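Local atomic coordinates of putative enzyme related to aldose 1-epimerase (Salmonella typhimurium, PDB entry 2HTB), a protein that probably interconverts the alpha and beta anomers of glucose 6-phosphate and related hexose 6-phosphates, acting as a monomeric mutarotase of the glucose-6-phosphate 1-epimerase family. Residues W146-T151 / G170-T175; T174-H179 / A288-T293; G69-L74 / L240-D245; S180-G185 / S233-A238; Q28-L33 / H123-N128. All coordinates share one frame; numbering follows the deposited sequence.

Interaction 1 of 5, residues W146-T151 / G170-T175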
# COMPACT_ATOMS: atom_id res chain seq x y z
N TRP A 146 2.08 -10.58 -19.82
CA TRP A 146 0.99 -11.21 -19.08
C TRP A 146 -0.17 -11.32 -20.10
O TRP A 146 -0.78 -10.36 -20.47
CB TRP A 146 0.71 -10.42 -17.77
CG TRP A 146 -0.10 -11.15 -16.84
CD1 TRP A 146 0.24 -12.30 -16.16
CD2 TRP A 146 -1.45 -10.84 -16.45
NE1 TRP A 146 -0.85 -12.73 -15.41
CE2 TRP A 146 -1.89 -11.86 -15.58
CE3 TRP A 146 -2.33 -9.84 -16.79
CZ2 TRP A 146 -3.13 -11.88 -15.01
CZ3 TRP A 146 -3.63 -9.82 -16.20
CH2 TRP A 146 -4.02 -10.84 -15.34
N PRO A 147 -0.36 -12.48 -20.66
CA PRO A 147 -1.21 -12.53 -21.84
C PRO A 147 -2.67 -12.65 -21.44
O PRO A 147 -3.27 -13.68 -21.59
CB PRO A 147 -0.71 -13.77 -22.57
CG PRO A 147 -0.39 -14.74 -21.36
CD PRO A 147 0.18 -13.79 -20.26
N HIS A 148 -3.22 -11.57 -20.93
CA HIS A 148 -4.62 -11.49 -20.47
C HIS A 148 -5.19 -10.06 -20.59
O HIS A 148 -4.54 -9.04 -20.16
CB HIS A 148 -4.71 -11.87 -19.00
CG HIS A 148 -4.47 -13.33 -18.71
ND1 HIS A 148 -3.33 -13.79 -18.07
CD2 HIS A 148 -5.22 -14.42 -19.01
CE1 HIS A 148 -3.40 -15.11 -17.98
NE2 HIS A 148 -4.54 -15.51 -18.53
N ASP A 149 -6.40 -9.94 -21.13
CA ASP A 149 -7.12 -8.69 -21.08
C ASP A 149 -7.57 -8.48 -19.66
O ASP A 149 -8.01 -9.42 -19.00
CB ASP A 149 -8.38 -8.77 -21.94
CG ASP A 149 -8.05 -8.85 -23.46
OD1 ASP A 149 -6.91 -8.46 -23.89
OD2 ASP A 149 -8.92 -9.37 -24.24
N PHE A 150 -7.50 -7.24 -19.19
CA PHE A 150 -8.09 -6.89 -17.89
C PHE A 150 -8.50 -5.42 -17.85
O PHE A 150 -8.03 -4.60 -18.65
CB PHE A 150 -7.07 -7.15 -16.78
CG PHE A 150 -5.91 -6.21 -16.82
CD1 PHE A 150 -4.74 -6.54 -17.55
CD2 PHE A 150 -5.96 -4.98 -16.13
CE1 PHE A 150 -3.61 -5.66 -17.58
CE2 PHE A 150 -4.84 -4.08 -16.13
CZ PHE A 150 -3.65 -4.38 -16.87
N THR A 151 -9.31 -5.11 -16.85
CA THR A 151 -9.55 -3.70 -16.43
C THR A 151 -9.40 -3.76 -14.93
O THR A 151 -10.11 -4.61 -14.22
CB THR A 151 -10.94 -3.24 -16.82
OG1 THR A 151 -11.07 -3.29 -18.25
CG2 THR A 151 -11.20 -1.86 -16.39
N GLY A 170 -11.93 -9.48 -15.68
CA GLY A 170 -11.31 -10.35 -16.69
C GLY A 170 -11.53 -11.78 -16.25
O GLY A 170 -12.37 -12.04 -15.37
N GLU A 171 -10.79 -12.68 -16.88
CA GLU A 171 -10.93 -14.11 -16.76
C GLU A 171 -9.54 -14.65 -16.53
O GLU A 171 -8.85 -14.97 -17.50
CB GLU A 171 -11.46 -14.69 -18.05
CG GLU A 171 -12.71 -13.87 -18.77
CD GLU A 171 -14.12 -14.52 -18.45
OE1 GLU A 171 -14.08 -15.76 -18.07
OE2 GLU A 171 -15.21 -13.82 -18.55
N PHE A 172 -9.11 -14.70 -15.27
CA PHE A 172 -7.77 -15.09 -14.95
C PHE A 172 -7.60 -15.33 -13.46
O PHE A 172 -8.39 -14.83 -12.62
CB PHE A 172 -6.82 -13.95 -15.31
CG PHE A 172 -7.33 -12.60 -14.94
CD1 PHE A 172 -7.55 -12.24 -13.62
CD2 PHE A 172 -7.59 -11.67 -15.93
CE1 PHE A 172 -8.00 -10.96 -13.30
CE2 PHE A 172 -8.09 -10.37 -15.64
CZ PHE A 172 -8.28 -9.99 -14.37
N ALA A 173 -6.52 -16.01 -13.14
CA ALA A 173 -5.99 -16.02 -11.78
C ALA A 173 -4.88 -14.94 -11.46
O ALA A 173 -3.94 -14.75 -12.27
CB ALA A 173 -5.46 -17.39 -11.44
N THR A 174 -4.98 -14.34 -10.25
CA THR A 174 -3.96 -13.42 -9.80
C THR A 174 -3.54 -13.76 -8.41
O THR A 174 -4.15 -14.56 -7.75
CB THR A 174 -4.44 -11.92 -9.77
OG1 THR A 174 -5.49 -11.73 -8.79
CG2 THR A 174 -4.91 -11.55 -11.11
N THR A 175 -2.49 -13.08 -7.97
CA THR A 175 -2.11 -13.13 -6.60
C THR A 175 -1.78 -11.71 -6.36
O THR A 175 -1.24 -11.07 -7.25
CB THR A 175 -0.97 -14.12 -6.49
OG1 THR A 175 -1.34 -15.15 -5.55
CG2 THR A 175 0.25 -13.52 -6.18

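Interaction 2 of 5, residues T174-H179 / A288-T293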
# COMPACT_ATOMS: atom_id res chain seq x y z
N THR A 174 -4.98 -14.34 -10.25
CA THR A 174 -3.96 -13.42 -9.80
C THR A 174 -3.54 -13.76 -8.41
O THR A 174 -4.15 -14.56 -7.75
CB THR A 174 -4.44 -11.92 -9.77
OG1 THR A 174 -5.49 -11.73 -8.79
CG2 THR A 174 -4.91 -11.55 -11.11
N THR A 175 -2.49 -13.08 -7.97
CA THR A 175 -2.11 -13.13 -6.60
C THR A 175 -1.78 -11.71 -6.36
O THR A 175 -1.24 -11.07 -7.25
CB THR A 175 -0.97 -14.12 -6.49
OG1 THR A 175 -1.34 -15.15 -5.55
CG2 THR A 175 0.25 -13.52 -6.18
N SER A 176 -2.17 -11.15 -5.22
CA SER A 176 -2.01 -9.70 -5.09
C SER A 176 -1.89 -9.24 -3.64
O SER A 176 -2.06 -10.08 -2.73
CB SER A 176 -3.18 -9.02 -5.73
OG SER A 176 -4.41 -9.51 -5.20
N ALA A 177 -1.58 -7.95 -3.43
CA ALA A 177 -1.52 -7.34 -2.08
C ALA A 177 -1.73 -5.82 -2.08
O ALA A 177 -1.46 -5.17 -3.08
CB ALA A 177 -0.19 -7.67 -1.45
N LEU A 178 -2.23 -5.24 -0.99
CA LEU A 178 -2.10 -3.79 -0.80
C LEU A 178 -0.94 -3.69 0.16
O LEU A 178 -1.03 -4.14 1.32
CB LEU A 178 -3.38 -3.06 -0.25
CG LEU A 178 -4.64 -3.42 -1.11
CD1 LEU A 178 -6.05 -3.02 -0.52
CD2 LEU A 178 -4.49 -2.77 -2.45
N HIS A 179 0.17 -3.14 -0.31
CA HIS A 179 1.40 -3.30 0.44
C HIS A 179 1.68 -2.11 1.39
O HIS A 179 2.75 -1.47 1.34
CB HIS A 179 2.51 -3.58 -0.56
CG HIS A 179 3.82 -4.02 0.02
ND1 HIS A 179 4.46 -3.34 1.04
CD2 HIS A 179 4.69 -4.99 -0.38
CE1 HIS A 179 5.65 -3.88 1.25
NE2 HIS A 179 5.80 -4.88 0.42
N ALA A 288 -3.08 -18.81 -2.13
CA ALA A 288 -3.88 -19.48 -3.11
C ALA A 288 -4.20 -18.42 -4.18
O ALA A 288 -4.09 -17.19 -3.94
CB ALA A 288 -5.21 -20.12 -2.48
N PRO A 289 -4.54 -18.89 -5.39
CA PRO A 289 -4.86 -17.98 -6.49
C PRO A 289 -6.21 -17.45 -6.29
O PRO A 289 -7.05 -18.11 -5.71
CB PRO A 289 -4.78 -18.88 -7.73
CG PRO A 289 -4.95 -20.33 -7.24
CD PRO A 289 -4.57 -20.34 -5.77
N GLN A 290 -6.41 -16.22 -6.71
CA GLN A 290 -7.74 -15.59 -6.74
C GLN A 290 -8.27 -15.53 -8.16
O GLN A 290 -7.62 -14.97 -9.06
CB GLN A 290 -7.59 -14.18 -6.23
CG GLN A 290 -8.83 -13.64 -5.59
CD GLN A 290 -8.69 -12.25 -5.08
OE1 GLN A 290 -7.74 -11.51 -5.46
NE2 GLN A 290 -9.65 -11.86 -4.22
N GLN A 291 -9.42 -16.08 -8.40
CA GLN A 291 -9.99 -16.14 -9.74
C GLN A 291 -10.96 -14.98 -10.04
O GLN A 291 -11.81 -14.70 -9.23
CB GLN A 291 -10.71 -17.46 -9.86
CG GLN A 291 -9.74 -18.65 -9.46
CD GLN A 291 -8.71 -18.96 -10.58
OE1 GLN A 291 -8.92 -18.63 -11.75
NE2 GLN A 291 -7.63 -19.57 -10.22
N ALA A 292 -10.80 -14.24 -11.13
CA ALA A 292 -11.83 -13.32 -11.56
C ALA A 292 -12.55 -13.98 -12.72
O ALA A 292 -12.00 -14.82 -13.41
CB ALA A 292 -11.23 -11.99 -12.02
N THR A 293 -13.79 -13.62 -12.97
CA THR A 293 -14.51 -14.18 -14.12
C THR A 293 -15.31 -13.07 -14.66
O THR A 293 -15.48 -12.07 -13.98
CB THR A 293 -15.49 -15.26 -13.74
OG1 THR A 293 -16.51 -14.67 -12.91
CG2 THR A 293 -14.77 -16.50 -13.01
O HOH W 1 -5.23 -11.72 -6.23
O HOH W 2 -7.87 -12.52 -10.17
O HOH W 3 -6.97 -8.87 -5.88

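Interaction 3 of 5, residues G69-L74 / L240-D245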
# COMPACT_ATOMS: atom_id res chain seq x y z
N GLY A 69 -5.43 16.71 12.48
CA GLY A 69 -5.15 16.47 13.90
C GLY A 69 -4.32 15.26 14.19
O GLY A 69 -4.19 14.85 15.36
N GLU A 70 -3.79 14.62 13.15
CA GLU A 70 -3.00 13.39 13.37
C GLU A 70 -1.56 13.47 12.80
O GLU A 70 -1.28 14.37 12.00
CB GLU A 70 -3.78 12.19 12.86
CG GLU A 70 -5.15 12.02 13.46
CD GLU A 70 -5.19 11.42 14.93
OE1 GLU A 70 -4.11 11.30 15.61
OE2 GLU A 70 -6.36 11.09 15.39
N GLU A 71 -0.67 12.61 13.23
CA GLU A 71 0.57 12.42 12.51
C GLU A 71 0.25 11.63 11.21
O GLU A 71 -0.70 10.88 11.12
CB GLU A 71 1.56 11.67 13.38
CG GLU A 71 2.18 12.46 14.57
CD GLU A 71 2.81 13.85 14.11
OE1 GLU A 71 3.43 13.91 13.02
OE2 GLU A 71 2.68 14.89 14.80
N GLU A 72 1.05 11.86 10.20
CA GLU A 72 1.00 11.06 8.97
C GLU A 72 0.89 9.57 9.36
O GLU A 72 1.59 9.07 10.29
CB GLU A 72 2.24 11.32 8.09
CG GLU A 72 2.49 12.79 7.65
CD GLU A 72 1.70 13.20 6.42
OE1 GLU A 72 1.17 12.34 5.64
OE2 GLU A 72 1.61 14.42 6.16
N VAL A 73 -0.07 8.89 8.70
CA VAL A 73 -0.35 7.52 9.00
C VAL A 73 0.54 6.66 8.07
O VAL A 73 1.13 5.69 8.50
CB VAL A 73 -1.87 7.28 8.79
CG1 VAL A 73 -2.17 5.78 8.76
CG2 VAL A 73 -2.74 8.06 9.88
N LEU A 74 0.70 7.07 6.81
CA LEU A 74 1.50 6.29 5.86
C LEU A 74 2.92 6.83 5.80
O LEU A 74 3.11 8.05 5.88
CB LEU A 74 0.88 6.34 4.47
CG LEU A 74 -0.47 5.65 4.32
CD1 LEU A 74 -0.93 5.76 2.90
CD2 LEU A 74 -0.43 4.15 4.80
N LEU A 240 4.76 7.31 19.15
CA LEU A 240 3.85 8.35 18.73
C LEU A 240 2.58 8.28 19.57
O LEU A 240 1.67 9.14 19.41
CB LEU A 240 3.53 8.19 17.25
CG LEU A 240 4.63 8.40 16.26
CD1 LEU A 240 4.09 8.30 14.86
CD2 LEU A 240 5.22 9.78 16.43
N ASN A 241 2.46 7.24 20.40
CA ASN A 241 1.24 7.10 21.26
C ASN A 241 -0.12 6.95 20.62
O ASN A 241 -1.00 7.77 20.84
CB ASN A 241 1.11 8.31 22.18
CG ASN A 241 1.34 7.94 23.63
OD1 ASN A 241 2.33 8.37 24.25
ND2 ASN A 241 0.45 7.06 24.15
N ARG A 242 -0.24 5.92 19.80
CA ARG A 242 -1.39 5.73 18.97
C ARG A 242 -1.50 4.34 18.52
O ARG A 242 -0.49 3.60 18.52
CB ARG A 242 -1.35 6.60 17.74
CG ARG A 242 -0.23 6.40 16.79
CD ARG A 242 -0.49 7.32 15.55
NE ARG A 242 0.33 6.92 14.43
CZ ARG A 242 0.50 7.63 13.33
NH1 ARG A 242 -0.09 8.83 13.25
NH2 ARG A 242 1.33 7.17 12.36
N THR A 243 -2.74 3.98 18.17
CA THR A 243 -2.97 2.78 17.51
C THR A 243 -3.50 3.06 16.12
O THR A 243 -4.21 4.11 15.82
CB THR A 243 -3.90 1.86 18.26
OG1 THR A 243 -5.21 2.40 18.20
CG2 THR A 243 -3.47 1.75 19.69
N ILE A 244 -3.11 2.13 15.22
CA ILE A 244 -3.60 2.21 13.85
C ILE A 244 -4.31 0.95 13.54
O ILE A 244 -3.74 -0.16 13.61
CB ILE A 244 -2.54 2.41 12.80
CG1 ILE A 244 -1.91 3.77 12.89
CG2 ILE A 244 -3.17 2.18 11.42
CD1 ILE A 244 -0.40 3.71 12.30
N ASP A 245 -5.60 1.12 13.24
CA ASP A 245 -6.42 -0.03 12.90
C ASP A 245 -6.35 -0.40 11.41
O ASP A 245 -6.58 0.43 10.51
CB ASP A 245 -7.85 0.28 13.29
CG ASP A 245 -8.15 -0.05 14.71
OD1 ASP A 245 -7.23 -0.16 15.52
OD2 ASP A 245 -9.33 -0.23 15.04
O HOH W 4 -1.70 10.81 14.79

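Interaction 4 of 5, residues S180-G185 / S233-A238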
# COMPACT_ATOMS: atom_id res chain seq x y z
N SER A 180 0.76 -1.89 2.32
CA SER A 180 0.77 -0.64 3.08
C SER A 180 1.96 -0.35 3.96
O SER A 180 2.27 -1.18 4.81
CB SER A 180 -0.44 -0.59 3.97
OG SER A 180 -1.62 -0.54 3.18
N TYR A 181 2.56 0.84 3.85
CA TYR A 181 3.64 1.22 4.75
C TYR A 181 3.11 2.19 5.80
O TYR A 181 2.80 3.38 5.52
CB TYR A 181 4.77 1.97 4.00
CG TYR A 181 5.59 1.15 3.10
CD1 TYR A 181 5.07 0.71 1.86
CD2 TYR A 181 6.88 0.80 3.46
CE1 TYR A 181 5.85 -0.08 1.01
CE2 TYR A 181 7.69 0.01 2.66
CZ TYR A 181 7.20 -0.43 1.43
OH TYR A 181 8.01 -1.21 0.61
N PHE A 182 3.08 1.74 7.04
CA PHE A 182 2.57 2.62 8.10
C PHE A 182 3.65 3.32 8.87
O PHE A 182 4.61 2.68 9.28
CB PHE A 182 1.66 1.82 9.06
CG PHE A 182 0.42 1.35 8.39
CD1 PHE A 182 0.35 0.06 7.84
CD2 PHE A 182 -0.69 2.21 8.30
CE1 PHE A 182 -0.83 -0.40 7.24
CE2 PHE A 182 -1.89 1.79 7.66
CZ PHE A 182 -1.95 0.48 7.09
N ASN A 183 3.42 4.62 9.10
CA ASN A 183 4.33 5.53 9.80
C ASN A 183 4.24 5.22 11.23
O ASN A 183 3.16 5.13 11.82
CB ASN A 183 3.92 6.97 9.60
CG ASN A 183 4.96 7.95 10.11
OD1 ASN A 183 6.13 7.70 10.02
ND2 ASN A 183 4.52 9.11 10.59
N VAL A 184 5.41 5.08 11.83
CA VAL A 184 5.49 4.59 13.15
C VAL A 184 6.67 5.34 13.81
O VAL A 184 7.65 5.75 13.13
CB VAL A 184 5.58 3.09 13.01
CG1 VAL A 184 6.83 2.50 13.60
CG2 VAL A 184 4.28 2.44 13.42
N GLY A 185 6.55 5.61 15.11
CA GLY A 185 7.61 6.39 15.76
C GLY A 185 8.98 5.70 15.92
O GLY A 185 10.02 6.36 15.89
N SER A 233 -6.17 -5.82 11.95
CA SER A 233 -4.86 -5.87 12.55
C SER A 233 -4.69 -4.55 13.24
O SER A 233 -5.22 -3.54 12.75
CB SER A 233 -3.79 -6.06 11.48
OG SER A 233 -4.06 -7.21 10.71
N VAL A 234 -3.98 -4.52 14.37
CA VAL A 234 -3.82 -3.27 15.13
C VAL A 234 -2.36 -2.94 15.36
O VAL A 234 -1.61 -3.70 15.93
CB VAL A 234 -4.62 -3.34 16.49
CG1 VAL A 234 -4.67 -2.00 17.19
CG2 VAL A 234 -6.12 -3.78 16.27
N ILE A 235 -1.92 -1.82 14.87
CA ILE A 235 -0.57 -1.40 15.15
C ILE A 235 -0.54 -0.60 16.46
O ILE A 235 -1.20 0.48 16.62
CB ILE A 235 -0.05 -0.56 14.02
CG1 ILE A 235 0.04 -1.35 12.73
CG2 ILE A 235 1.25 0.15 14.43
CD1 ILE A 235 -0.04 -0.38 11.50
N HIS A 236 0.18 -1.15 17.44
CA HIS A 236 0.40 -0.38 18.67
C HIS A 236 1.72 0.31 18.61
O HIS A 236 2.75 -0.36 18.43
CB HIS A 236 0.38 -1.27 19.85
CG HIS A 236 -0.80 -2.17 19.83
ND1 HIS A 236 -1.89 -1.97 20.66
CD2 HIS A 236 -1.07 -3.29 19.11
CE1 HIS A 236 -2.78 -2.93 20.44
NE2 HIS A 236 -2.28 -3.76 19.54
N ASP A 237 1.67 1.63 18.72
CA ASP A 237 2.85 2.47 18.64
C ASP A 237 3.06 3.39 19.91
O ASP A 237 2.37 4.44 20.12
CB ASP A 237 2.77 3.26 17.34
CG ASP A 237 3.88 4.24 17.18
OD1 ASP A 237 4.71 4.37 18.14
OD2 ASP A 237 3.94 4.88 16.06
N ALA A 238 3.99 2.94 20.74
CA ALA A 238 4.38 3.60 21.99
C ALA A 238 5.27 4.86 21.83
O ALA A 238 5.44 5.64 22.79
CB ALA A 238 5.07 2.55 23.00

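Interaction 5 of 5, residues Q28-L33 / H123-N128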
# COMPACT_ATOMS: atom_id res chain seq x y z
N GLN A 28 -5.97 22.86 -11.06
CA GLN A 28 -6.90 22.78 -9.91
C GLN A 28 -8.16 22.02 -10.37
O GLN A 28 -9.02 22.64 -11.03
CB GLN A 28 -7.39 24.11 -9.40
CG GLN A 28 -6.66 24.72 -8.25
CD GLN A 28 -6.68 23.99 -6.94
OE1 GLN A 28 -5.72 24.07 -6.26
NE2 GLN A 28 -7.77 23.33 -6.55
N LEU A 29 -8.27 20.73 -10.04
CA LEU A 29 -9.37 19.97 -10.54
C LEU A 29 -10.66 20.44 -9.86
O LEU A 29 -11.66 20.59 -10.49
CB LEU A 29 -9.16 18.53 -10.18
CG LEU A 29 -8.34 17.76 -11.19
CD1 LEU A 29 -6.79 17.80 -10.88
CD2 LEU A 29 -8.87 16.38 -11.08
N THR A 30 -10.59 20.70 -8.57
CA THR A 30 -11.70 21.09 -7.76
C THR A 30 -11.03 21.85 -6.61
O THR A 30 -9.81 21.89 -6.54
CB THR A 30 -12.41 19.87 -7.08
OG1 THR A 30 -11.67 19.52 -5.92
CG2 THR A 30 -12.52 18.67 -7.97
N PRO A 31 -11.81 22.50 -5.73
CA PRO A 31 -11.14 23.39 -4.75
C PRO A 31 -10.21 22.60 -3.88
O PRO A 31 -9.32 23.14 -3.24
CB PRO A 31 -12.29 23.98 -3.89
CG PRO A 31 -13.50 23.12 -4.22
CD PRO A 31 -13.29 22.54 -5.63
N VAL A 32 -10.41 21.31 -3.88
CA VAL A 32 -9.60 20.47 -3.00
C VAL A 32 -8.66 19.51 -3.69
O VAL A 32 -7.79 18.99 -3.04
CB VAL A 32 -10.50 19.79 -2.02
CG1 VAL A 32 -10.03 18.42 -1.72
CG2 VAL A 32 -10.56 20.63 -0.78
N LEU A 33 -8.78 19.31 -5.00
CA LEU A 33 -7.97 18.33 -5.71
C LEU A 33 -7.19 19.01 -6.77
O LEU A 33 -7.77 19.86 -7.58
CB LEU A 33 -8.81 17.34 -6.44
CG LEU A 33 -9.39 16.10 -5.83
CD1 LEU A 33 -10.46 15.53 -6.87
CD2 LEU A 33 -8.25 15.11 -5.52
N HIS A 123 -14.14 11.15 -9.54
CA HIS A 123 -13.90 11.70 -8.20
C HIS A 123 -15.14 12.50 -7.80
O HIS A 123 -15.79 13.15 -8.68
CB HIS A 123 -12.60 12.56 -8.14
CG HIS A 123 -12.64 13.73 -9.06
ND1 HIS A 123 -13.29 14.90 -8.74
CD2 HIS A 123 -12.15 13.90 -10.32
CE1 HIS A 123 -13.20 15.75 -9.76
NE2 HIS A 123 -12.52 15.16 -10.73
N ASN A 124 -15.48 12.41 -6.51
CA ASN A 124 -16.42 13.27 -5.87
C ASN A 124 -15.88 13.67 -4.51
O ASN A 124 -14.96 13.04 -3.98
CB ASN A 124 -17.85 12.68 -5.81
CG ASN A 124 -17.96 11.58 -4.78
OD1 ASN A 124 -18.18 10.36 -5.10
ND2 ASN A 124 -17.79 11.97 -3.49
N GLU A 125 -16.40 14.78 -4.00
CA GLU A 125 -16.06 15.26 -2.63
C GLU A 125 -17.27 15.78 -1.85
O GLU A 125 -18.33 16.09 -2.41
CB GLU A 125 -14.98 16.31 -2.68
CG GLU A 125 -15.33 17.49 -3.58
CD GLU A 125 -14.14 18.34 -3.93
OE1 GLU A 125 -13.24 17.83 -4.65
OE2 GLU A 125 -14.12 19.52 -3.51
N ASP A 126 -17.03 15.90 -0.55
CA ASP A 126 -17.98 16.20 0.53
C ASP A 126 -17.28 17.12 1.45
O ASP A 126 -16.09 17.40 1.28
CB ASP A 126 -18.10 14.98 1.45
CG ASP A 126 -19.17 14.18 1.07
OD1 ASP A 126 -19.72 14.61 0.08
OD2 ASP A 126 -19.49 13.17 1.70
N ASP A 127 -18.00 17.43 2.52
CA ASP A 127 -17.45 18.00 3.70
C ASP A 127 -16.70 16.94 4.49
O ASP A 127 -15.91 17.29 5.34
CB ASP A 127 -18.59 18.59 4.54
CG ASP A 127 -19.47 19.60 3.75
OD1 ASP A 127 -19.07 20.21 2.71
OD2 ASP A 127 -20.61 19.77 4.19
N ASN A 128 -16.89 15.64 4.22
CA ASN A 128 -16.18 14.60 5.00
C ASN A 128 -14.86 14.07 4.41
O ASN A 128 -14.05 13.41 5.13
CB ASN A 128 -17.10 13.40 5.28
CG ASN A 128 -18.32 13.78 6.16
OD1 ASN A 128 -19.25 13.01 6.27
ND2 ASN A 128 -18.31 14.96 6.78

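Interaction 1 of 5, residues W146-T151 / G170-T175
The carbonyl oxygen of Asp-149 lies against the rim of the Phe-172 ring, near its plane and 3.5 Å from CE2 of Phe-172. The contact joins two parts of the galactose mutarotase-like beta-sandwich: the loop between helix 140-143 and strand 151-158, and the beginning of strand 172-183. With no hydrogen bond across the two segments, the ring of Phe-172 carries the contact. One of its faces receives the indole tip, CH2 of Trp-146 standing 3.7 Å from CD2 of Phe-172, and the opposite face lies over the backbone carbon of Gly-170. Trp-146 reaches it with CG anti to the backbone N (chi1 -166°). The six-membered ring of Trp-146 and the phenyl ring meet obliquely, their planes inclined at 57°. Phe-150 adds its CB, 3.6 Å from CE2 of Phe-172, while its own ring turns the other way to meet Trp-96 edge-to-face. The loop is shaped by an inverse gamma turn centred on Pro-147, in which His-148 N donates to Trp-146 O over 2.8 Å. The imidazole of His-148, the last residue of this turn, presents a face to the strand in a CH-pi contact: CB of Phe-172 stands 4.1 Å from the ring centroid, 12° off the ring normal.

Interaction 2 of 5, residues T174-H179 / A288-T293
Across these two segments one antiparallel beta bridge, Thr-174 with Gln-290, joins the early part of strand 172-183 to the short strand 289-292, within one sheet of the mutarotase beta-sandwich. It is a hydrogen-bonded pair: Thr-174 N donates to Gln-290 O over 3.0 Å, and Gln-290 N returns an almost straight bond to Thr-174 O, also 3.0 Å. The strand segments run at 110° to each other, so the pairing is local. Beyond it, water replaces direct side-chain contact. Gln-290, with CG anti to its backbone N (chi1 -153°) and an extended chain, brings its amide alongside Ser-176, and its NE2 bonds to Arg-299 O. OE1 of Gln-290 accepts from water 1 and water 3, both of which also bond to Ser-176 OG. Farther along the same strand lies His-179, the probable active-site histidine. OG1 of Thr-174 is held by two waters: water 1 at 2.6 Å, and water 2 at 2.9 Å, which in turn donates to Gln-290 O over 2.7 Å.

Interaction 3 of 5, residues G69-L74 / L240-D245
Arg-242 stretches from strand 242-249 to the backbone of Glu-71 and Glu-72 in the loop after strand 61-67. Its CB points toward that loop, and CG, CD and NE continue in an extended chain (chi2 175°, chi3 -164°) that carries the guanidinium across; NE passes 3.9 Å from CD1 of Ile-244. At the tip, CD1 of Leu-240 lies over one face of the guanidinium, and the carbonyl oxygens sit at its edge. NH2 donates to Glu-72 O over 2.8 Å at 164°, almost exactly in the guanidinium plane, and also bonds to Asn-183 O. NH1 reaches Glu-71 O at 3.0 Å, approaching from well above that carbonyl's plane, and comes within 3.3 Å of Glu-71 CB. A further, weak bond links NH1 to Glu-72 O. Water 4 accepts from NH1 and from Glu-71 N, and donates to OE1 of Glu-70. NH1 and NH2 of this buried residue are held mostly by main-chain oxygens. Asn-241 and Arg-242 form a G1 bulge opposite Asp-237 at the start of the strand. Alongside, Val-73 CG1 meets Ile-244 CD1 at 4.5 Å, and the loop lies between strands 61-67, 172-183 and 298-308, Val-73 packing on Trp-65, Phe-182 and Ile-304.

Interaction 4 of 5, residues S180-G185 / S233-A238
Ile-235 drives its CD1 against the root of the Phe-182 side chain, and this is the tightly packed part of the contact. The methyl lies 3.6 Å from CG and 3.7 Å from both CB and CD1 of Phe-182, coming in obliquely to the ring. The other branch of the isoleucine, CG2, meets CG2 of Val-184 at 3.9 Å, so its two branches engage two residues of the facing segment. Val-281 and Ile-244 close round the same group. Toward the end of both segments the character changes: Gly-185 is partly exposed, and a polar link replaces the apolar packing. Asp-237, its CG anti to the backbone N (chi1 176°), extends across so that Gly-185 N donates to OD2 over 2.9 Å at 160°, on the syn side and 27° out of the carboxylate plane. The other oxygen, OD1, takes the backbone N atoms of Thr-239 and Leu-240, which leaves the carboxylate gripped by three amides. No backbone-to-backbone hydrogen bond joins the segments: strands 172-183 and 232-237 belong to different sheets and meet mainly through side chains, as expected inside a mutarotase beta-sandwich, with Phe-182 about 7 Å, side chain to side chain, from the probable active-site residue Glu-282.

Interaction 5 of 5, residues Q28-L33 / H123-N128
Thr-30 donates its hydroxyl proton to Glu-125, OG1 to OE1 being 2.6 Å, and the bond meets the carboxylate on its syn side, 17° out of plane. The methyl of the same threonine points at the neighbouring histidine, CG2 lying 3.5 Å from CE1 of His-123. That imidazole is covered on one face by Leu-33, whose CD1 makes a CH-pi contact 3.8 Å from the ring centroid, and is approached obliquely by Leu-29, with CD2 3.9 Å from NE2 of His-123. OE2 of Glu-125 also lies beside apolar groups, 3.7 Å from Pro-31 CG and 3.9 Å from Val-32 CB. Glu-125 reaches the turn because its chain runs out extended beyond CG (chi2 -164°). The contact sets the turn between strands 27-28 and 33-38, in a five-stranded antiparallel sheet, against strand 119-125, an edge strand of the nine-stranded sheet of the beta-sandwich. Within the turn, Leu-29 and Thr-30 form a classic bulge opposite Leu-33, and Thr-30 N bonds to Leu-33 O over 3.1 Å. Thr-30 OG1 also accepts a weak bond from Leu-33 N, and a bond from Val-32 N, doubtful because that nitrogen is modelled too close to a neighbour, fits an ST turn. Farther out, Leu-33 packs on Ile-44, Val-46 and Leu-132, Val-32 pairs through its backbone with Asp-47, and Asn-124 is joined by a backbone bond to Met-131.

Strand 172-183 threads three of the contacts: interaction 1 at its start, interaction 2 next, sharing Thr-174 and Thr-175 with it, and interaction 4 at its far end. His-179, probably catalytic, closes the segment of interaction 2 just before that of interaction 4 begins. Interactions 1 and 2 have centres about 10 Å apart and touch through Phe-172 O and Ala-292 N. Across the chain's centre from interaction 1, about 36 Å between centres, lies interaction 3; its centre is about 7 Å from that of interaction 4, through neighbouring strands 232-237 and 242-249. Interaction 5 stands apart, its centre about 24 Å from interaction 3's, at the far edge of the nine-stranded sheet both reach. Interaction 3 opens within interaction 5 and spans interactions 1 and 4, tying distant sequence into one beta-sandwich.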